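Local coordinates for protein acyl-CoA dehydrogenase (Thermus thermophilus, PDB 2Z1Q) that probably catalyses the FAD-dependent oxidation of saturated acyl-CoA thioesters to their 2,3-dehydroacyl-CoA products, at residues V122-E127 / A339-I344. Sequence-based numbering, arbitrary orientation.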
# COMPACT_ATOMS: atom_id res chain seq x y z
N VAL B 122 -22.70 1.54 28.74
CA VAL B 122 -23.83 0.65 28.46
C VAL B 122 -23.60 -0.78 28.97
O VAL B 122 -24.53 -1.45 29.41
CB VAL B 122 -24.13 0.57 26.96
CG1 VAL B 122 -25.20 -0.47 26.68
CG2 VAL B 122 -24.58 1.94 26.45
N TYR B 123 -22.36 -1.24 28.91
CA TYR B 123 -22.04 -2.60 29.35
C TYR B 123 -21.81 -2.75 30.85
O TYR B 123 -22.25 -3.73 31.45
CB TYR B 123 -20.80 -3.11 28.60
CG TYR B 123 -21.00 -3.41 27.13
CD1 TYR B 123 -19.91 -3.73 26.32
CD2 TYR B 123 -22.27 -3.42 26.56
CE1 TYR B 123 -20.09 -4.08 24.98
CE2 TYR B 123 -22.46 -3.77 25.23
CZ TYR B 123 -21.37 -4.10 24.44
OH TYR B 123 -21.57 -4.47 23.13
N PHE B 124 -21.12 -1.79 31.47
CA PHE B 124 -20.84 -1.90 32.89
C PHE B 124 -21.33 -0.72 33.72
O PHE B 124 -21.17 -0.70 34.94
CB PHE B 124 -19.33 -2.11 33.11
CG PHE B 124 -18.78 -3.32 32.40
CD1 PHE B 124 -18.58 -3.30 31.02
CD2 PHE B 124 -18.52 -4.50 33.10
CE1 PHE B 124 -18.12 -4.44 30.34
CE2 PHE B 124 -18.06 -5.65 32.42
CZ PHE B 124 -17.87 -5.61 31.05
N GLY B 125 -21.93 0.25 33.06
CA GLY B 125 -22.42 1.42 33.78
C GLY B 125 -23.42 1.09 34.86
O GLY B 125 -24.39 0.36 34.65
N THR B 126 -23.17 1.63 36.04
CA THR B 126 -24.07 1.41 37.15
C THR B 126 -25.40 2.08 36.85
O THR B 126 -25.47 3.03 36.06
CB THR B 126 -23.47 1.98 38.44
OG1 THR B 126 -23.46 0.97 39.44
CG2 THR B 126 -24.27 3.18 38.91
N GLU B 127 -26.45 1.58 37.48
CA GLU B 127 -27.79 2.12 37.30
C GLU B 127 -27.84 3.64 37.34
O GLU B 127 -28.31 4.28 36.40
CB GLU B 127 -28.72 1.54 38.37
CG GLU B 127 -28.76 0.01 38.42
CD GLU B 127 -27.50 -0.63 39.01
OE1 GLU B 127 -27.20 -0.40 40.20
OE2 GLU B 127 -26.81 -1.38 38.27
N ALA B 339 -26.24 -10.38 28.59
CA ALA B 339 -26.72 -11.23 27.51
C ALA B 339 -26.28 -10.70 26.16
O ALA B 339 -25.90 -11.47 25.28
CB ALA B 339 -28.24 -11.32 27.56
N VAL B 340 -26.33 -9.39 26.00
CA VAL B 340 -25.93 -8.79 24.74
C VAL B 340 -24.43 -8.99 24.49
O VAL B 340 -24.04 -9.35 23.37
CB VAL B 340 -26.27 -7.29 24.69
CG1 VAL B 340 -25.74 -6.69 23.39
CG2 VAL B 340 -27.78 -7.08 24.77
N MET B 341 -23.60 -8.79 25.51
CA MET B 341 -22.16 -8.98 25.34
C MET B 341 -21.84 -10.43 24.98
O MET B 341 -21.05 -10.68 24.07
CB MET B 341 -21.39 -8.60 26.62
CG MET B 341 -21.28 -7.10 26.91
SD MET B 341 -20.14 -6.77 28.30
CE MET B 341 -21.17 -7.11 29.76
N ALA B 342 -22.43 -11.38 25.70
CA ALA B 342 -22.19 -12.79 25.42
C ALA B 342 -22.69 -13.13 24.02
O ALA B 342 -22.12 -13.99 23.34
CB ALA B 342 -22.88 -13.67 26.45
N GLY B 343 -23.75 -12.46 23.58
CA GLY B 343 -24.28 -12.73 22.25
C GLY B 343 -23.30 -12.29 21.18
O GLY B 343 -23.08 -13.00 20.19
N ILE B 344 -22.70 -11.12 21.38
CA ILE B 344 -21.74 -10.61 20.42
C ILE B 344 -20.44 -11.42 20.55
O ILE B 344 -19.87 -11.83 19.54
CB ILE B 344 -21.46 -9.12 20.68
CG1 ILE B 344 -22.76 -8.32 20.52
CG2 ILE B 344 -20.40 -8.61 19.71
CD1 ILE B 344 -22.68 -6.88 21.01
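In both M341 and Y123 the first side-chain bond sets CG opposite the carbonyl carbon (chi1 -74° and -70°), and the tyrosine ring and the methionine chain run antiparallel, each reaching toward the other's helix. This first torsion of M341 carries its CG over the middle of the Y123 ring, 3.5 Å from the centroid and almost on the ring normal, a CH-pi contact. The extended chi2 runs SD on to within 3.6 Å of Y123 CD1, where it also meets F124, lying 3.7 Å from CE1 of that ring. Both sulfur approaches are oblique Met-aromatic contacts, so a single thioether serves two neighbouring aromatics, while the bend at chi3 (-80°) swings its methyl CE to F124 CZ at 3.8 Å. At the far end of the tyrosine, the hydroxyl OH meets I344 CD1 at 3.4 Å. Cutting Y123 back to an alanine would probably open a gap beneath M341 CG and leave the thioether freer to turn. The contact joins helix 119-124 of the N-terminal domain to helix 337-345 of the C-terminal domain, and helix 252-288 touches both partners, V262 meeting Y123 and N258 meeting M341. A compact example of one methionine bridging two aromatic rings, with no hydrogen bond between the two segments, it depends on dispersion and on the affinity of polarisable sulfur and C-H groups for aromatic rings.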